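Local coordinates for protein bifunctional endomannanase/endoglucanase (Caldanaerobius polysaccharolyticus, PDB 3W0K) that probably hydrolyses internal beta-1,4 linkages of mannan and cellulose-type polysaccharides, as a glycoside hydrolase of family 5, at residues N7-Y12 with L290-G295. Sequence-based numbering, arbitrary orientation.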
ATOM      1  N   ASN A   7      -3.873  -2.154   5.799  1.00  8.66           N
ATOM      2  CA  ASN A   7      -2.755  -2.993   5.392  1.00  9.18           C
ATOM      3  C   ASN A   7      -2.411  -3.800   6.647  1.00  9.96           C
ATOM      4  O   ASN A   7      -2.558  -3.303   7.771  1.00  9.60           O
ATOM      5  CB  ASN A   7      -1.522  -2.155   5.040  1.00  8.27           C
ATOM      6  CG  ASN A   7      -1.604  -1.511   3.678  1.00  9.70           C
ATOM      7  OD1 ASN A   7      -0.937  -1.947   2.740  1.00  8.78           O
ATOM      8  ND2 ASN A   7      -2.361  -0.422   3.575  1.00  9.79           N
ATOM      9  N   PHE A   8      -1.992  -5.047   6.458  1.00  8.82           N
ATOM     10  CA  PHE A   8      -1.579  -5.900   7.564  1.00  9.27           C
ATOM     11  C   PHE A   8      -0.180  -6.397   7.246  1.00  9.43           C
ATOM     12  O   PHE A   8       0.112  -6.772   6.111  1.00  8.99           O
ATOM     13  CB  PHE A   8      -2.559  -7.052   7.788  1.00  9.64           C
ATOM     14  CG  PHE A   8      -3.793  -6.648   8.548  1.00  8.42           C
ATOM     15  CD1 PHE A   8      -3.750  -6.492   9.930  1.00 10.60           C
ATOM     16  CD2 PHE A   8      -4.988  -6.402   7.879  1.00  9.81           C
ATOM     17  CE1 PHE A   8      -4.882  -6.097  10.639  1.00 10.02           C
ATOM     18  CE2 PHE A   8      -6.127  -6.005   8.575  1.00 10.09           C
ATOM     19  CZ  PHE A   8      -6.072  -5.853   9.962  1.00  9.60           C
ATOM     20  N   GLN A   9       0.679  -6.378   8.259  1.00  8.80           N
ATOM     21  CA  GLN A   9       2.078  -6.747   8.118  1.00  9.30           C
ATOM     22  C   GLN A   9       2.450  -8.174   8.545  1.00  9.44           C
ATOM     23  O   GLN A   9       3.587  -8.430   8.955  1.00 10.63           O
ATOM     24  CB  GLN A   9       2.922  -5.711   8.875  1.00 10.47           C
ATOM     25  CG  GLN A   9       2.909  -4.287   8.260  1.00 10.16           C
ATOM     26  CD  GLN A   9       1.578  -3.539   8.401  1.00 10.80           C
ATOM     27  OE1 GLN A   9       1.125  -2.874   7.463  1.00 13.56           O
ATOM     28  NE2 GLN A   9       0.971  -3.619   9.575  1.00  7.10           N
ATOM     29  N   TRP A  10       1.521  -9.108   8.355  1.00  9.28           N
ATOM     30  CA  TRP A  10       1.721 -10.507   8.739  1.00  9.60           C
ATOM     31  C   TRP A  10       2.919 -11.211   8.097  1.00 10.42           C
ATOM     32  O   TRP A  10       3.509 -12.102   8.704  1.00 11.24           O
ATOM     33  CB  TRP A  10       0.448 -11.313   8.473  1.00  9.55           C
ATOM     34  CG  TRP A  10      -0.789 -10.717   9.088  1.00  9.84           C
ATOM     35  CD1 TRP A  10      -0.871  -9.996  10.246  1.00 10.75           C
ATOM     36  CD2 TRP A  10      -2.121 -10.796   8.571  1.00 11.00           C
ATOM     37  NE1 TRP A  10      -2.173  -9.621  10.480  1.00 11.01           N
ATOM     38  CE2 TRP A  10      -2.961 -10.100   9.467  1.00 11.47           C
ATOM     39  CE3 TRP A  10      -2.687 -11.391   7.434  1.00 11.39           C
ATOM     40  CZ2 TRP A  10      -4.339  -9.980   9.264  1.00 11.44           C
ATOM     41  CZ3 TRP A  10      -4.059 -11.271   7.231  1.00 11.54           C
ATOM     42  CH2 TRP A  10      -4.868 -10.571   8.142  1.00 11.79           C
ATOM     43  N   MET A  11       3.278 -10.810   6.878  1.00 10.19           N
ATOM     44  CA  MET A  11       4.410 -11.408   6.161  1.00 10.67           C
ATOM     45  C   MET A  11       5.184 -10.268   5.495  1.00 10.66           C
ATOM     46  O   MET A  11       5.747 -10.410   4.406  1.00 10.13           O
ATOM     47  CB  MET A  11       3.892 -12.397   5.104  1.00 13.09           C
ATOM     48  CG  MET A  11       4.958 -13.309   4.514  1.00 13.63           C
ATOM     49  SD  MET A  11       4.374 -14.361   3.156  1.00 19.41           S
ATOM     50  CE  MET A  11       3.157 -15.269   3.976  1.00 15.33           C
ATOM     51  N   TYR A  12       5.269  -9.163   6.225  1.00  9.54           N
ATOM     52  CA  TYR A  12       5.900  -7.929   5.767  1.00  9.37           C
ATOM     53  C   TYR A  12       7.424  -7.898   5.619  1.00  8.97           C
ATOM     54  O   TYR A  12       7.933  -7.469   4.582  1.00 10.76           O
ATOM     55  CB  TYR A  12       5.426  -6.797   6.683  1.00  9.08           C
ATOM     56  CG  TYR A  12       5.902  -5.418   6.316  1.00  9.59           C
ATOM     57  CD1 TYR A  12       5.774  -4.933   5.017  1.00  8.86           C
ATOM     58  CD2 TYR A  12       6.460  -4.584   7.282  1.00 10.38           C
ATOM     59  CE1 TYR A  12       6.192  -3.656   4.689  1.00  9.58           C
ATOM     60  CE2 TYR A  12       6.879  -3.299   6.965  1.00  9.35           C
ATOM     61  CZ  TYR A  12       6.744  -2.841   5.665  1.00 11.47           C
ATOM     62  OH  TYR A  12       7.173  -1.577   5.342  1.00 12.09           O
ATOM     63  N   LEU A 290      -5.648   2.327   5.286  1.00  8.40           N
ATOM     64  CA  LEU A 290      -4.706   2.859   6.271  1.00  9.08           C
ATOM     65  C   LEU A 290      -3.513   1.907   6.401  1.00  9.76           C
ATOM     66  O   LEU A 290      -3.677   0.686   6.313  1.00  8.68           O
ATOM     67  CB  LEU A 290      -5.408   3.033   7.624  1.00  9.90           C
ATOM     68  CG  LEU A 290      -4.802   4.042   8.604  1.00 10.06           C
ATOM     69  CD1 LEU A 290      -4.946   5.459   8.065  1.00  9.91           C
ATOM     70  CD2 LEU A 290      -5.495   3.923   9.948  1.00 10.91           C
ATOM     71  N   TRP A 291      -2.320   2.458   6.611  1.00  9.01           N
ATOM     72  CA  TRP A 291      -1.119   1.626   6.711  1.00  9.25           C
ATOM     73  C   TRP A 291      -1.140   0.585   7.833  1.00 10.02           C
ATOM     74  O   TRP A 291      -0.682  -0.538   7.637  1.00  9.74           O
ATOM     75  CB  TRP A 291       0.149   2.483   6.776  1.00  9.56           C
ATOM     76  CG  TRP A 291       1.398   1.660   6.934  1.00  9.79           C
ATOM     77  CD1 TRP A 291       2.316   1.756   7.937  1.00 12.05           C
ATOM     78  CD2 TRP A 291       1.831   0.578   6.095  1.00 10.01           C
ATOM     79  NE1 TRP A 291       3.292   0.797   7.783  1.00 12.00           N
ATOM     80  CE2 TRP A 291       3.016   0.061   6.660  1.00 10.91           C
ATOM     81  CE3 TRP A 291       1.328  -0.008   4.925  1.00  9.82           C
ATOM     82  CZ2 TRP A 291       3.709  -1.016   6.095  1.00 11.83           C
ATOM     83  CZ3 TRP A 291       2.018  -1.082   4.362  1.00 10.76           C
ATOM     84  CH2 TRP A 291       3.195  -1.573   4.950  1.00 10.99           C
ATOM     85  N   ASN A 292      -1.639   0.955   9.009  1.00  8.52           N
ATOM     86  CA  ASN A 292      -1.719   0.002  10.122  1.00  9.44           C
ATOM     87  C   ASN A 292      -3.142  -0.058  10.662  1.00  9.48           C
ATOM     88  O   ASN A 292      -3.937   0.867  10.458  1.00  9.58           O
ATOM     89  CB  ASN A 292      -0.850   0.431  11.319  1.00 10.43           C
ATOM     90  CG  ASN A 292       0.639   0.340  11.066  1.00 12.00           C
ATOM     91  OD1 ASN A 292       1.410   1.076  11.679  1.00 12.76           O
ATOM     92  ND2 ASN A 292       1.062  -0.598  10.227  1.00 12.51           N
ATOM     93  N   PHE A 293      -3.465  -1.175  11.311  1.00 10.87           N
ATOM     94  CA  PHE A 293      -4.740  -1.335  11.999  1.00 11.19           C
ATOM     95  C   PHE A 293      -4.243  -1.094  13.428  1.00 11.82           C
ATOM     96  O   PHE A 293      -4.629  -0.128  14.083  1.00 10.50           O
ATOM     97  CB  PHE A 293      -5.305  -2.748  11.847  1.00 10.58           C
ATOM     98  CG  PHE A 293      -6.508  -3.001  12.703  1.00 10.19           C
ATOM     99  CD1 PHE A 293      -7.694  -2.314  12.471  1.00 10.56           C
ATOM    100  CD2 PHE A 293      -6.438  -3.880  13.781  1.00 11.46           C
ATOM    101  CE1 PHE A 293      -8.798  -2.496  13.304  1.00 11.72           C
ATOM    102  CE2 PHE A 293      -7.534  -4.070  14.621  1.00 10.61           C
ATOM    103  CZ  PHE A 293      -8.716  -3.373  14.380  1.00 12.23           C
ATOM    104  N   LYS A 294      -3.358  -1.976  13.889  1.00 12.61           N
ATOM    105  CA  LYS A 294      -2.710  -1.827  15.187  1.00 12.89           C
ATOM    106  C   LYS A 294      -1.317  -1.326  14.820  1.00 13.27           C
ATOM    107  O   LYS A 294      -0.744  -1.765  13.820  1.00 15.44           O
ATOM    108  CB  LYS A 294      -2.608  -3.166  15.925  1.00 14.42           C
ATOM    109  CG  LYS A 294      -3.879  -3.561  16.649  1.00 15.43           C
ATOM    110  CD  LYS A 294      -3.742  -4.914  17.320  1.00 16.14           C
ATOM    111  CE  LYS A 294      -3.718  -6.034  16.301  1.00 18.12           C
ATOM    112  NZ  LYS A 294      -3.626  -7.363  16.967  1.00 17.94           N
ATOM    113  N   GLY A 295      -0.800  -0.370  15.584  1.00 12.91           N
ATOM    114  CA  GLY A 295       0.515   0.170  15.290  1.00 13.15           C
ATOM    115  C   GLY A 295       0.499   1.684  15.198  1.00 12.68           C
ATOM    116  O   GLY A 295      -0.567   2.295  15.254  1.00 12.44           O
TER
HETATM  117  O   HOH W   1      -1.767  -3.377  10.402  1.00  9.33           O
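Asn7 N donates to Leu290 O at 2.9 Å, and one water extends the backbone link by donating to Asn7 O and accepting from Phe293 N. Leu290 O also accepts a second hydrogen bond, from the Asn7 side chain. Asn7 ND2 lies 3.2 Å from Leu290 O; the N-H points nearly straight at the oxygen but comes from above the carbonyl plane. This buried amide also has partners outside the pair: OD1 accepts from Arg40 and ND2 also donates to Gly257 O. Three partners thus fix how the amide is turned. These segments begin at the C-terminal ends of strands 4-7 and 287-290, the first and last of the (beta/alpha)8 TIM barrel, so the contact lies where the barrel closes. In this family that end of the barrel carries the active site. Trp291 makes most of the side-chain contact with segment 7-12. Its CG is anti to the backbone N (chi1 178°), and the end of the side chain comes back toward segment 7-12. Asn7 OD1 sits at the rim of the indole, 3.5 Å from Trp291 CZ3. The end of the Gln9 side chain lies over one face of the indole, offset toward the rim, with its amide plane tilted 53° from the ring. Trp291 points its six-membered edge at the face of Tyr12 in a T-shaped pair, with Trp291 CZ2 3.6 Å from Tyr12 CZ. A bound Tris molecule, probably from the crystallisation liquor, lies about 3 Å from the Trp291 side chain, consistent with a pocket here. An alanine at Trp291 would probably leave Tyr12 without its edge-to-face partner and open a gap beside the Gln9 amide. On another side, Phe8 and Phe293 lie side by side and point the same way. Phe8 CE1 rests 3.6 Å from Phe293 CB, and the ring planes are 43° apart. Helix 25-33 packs against both phenylalanines through Ala27.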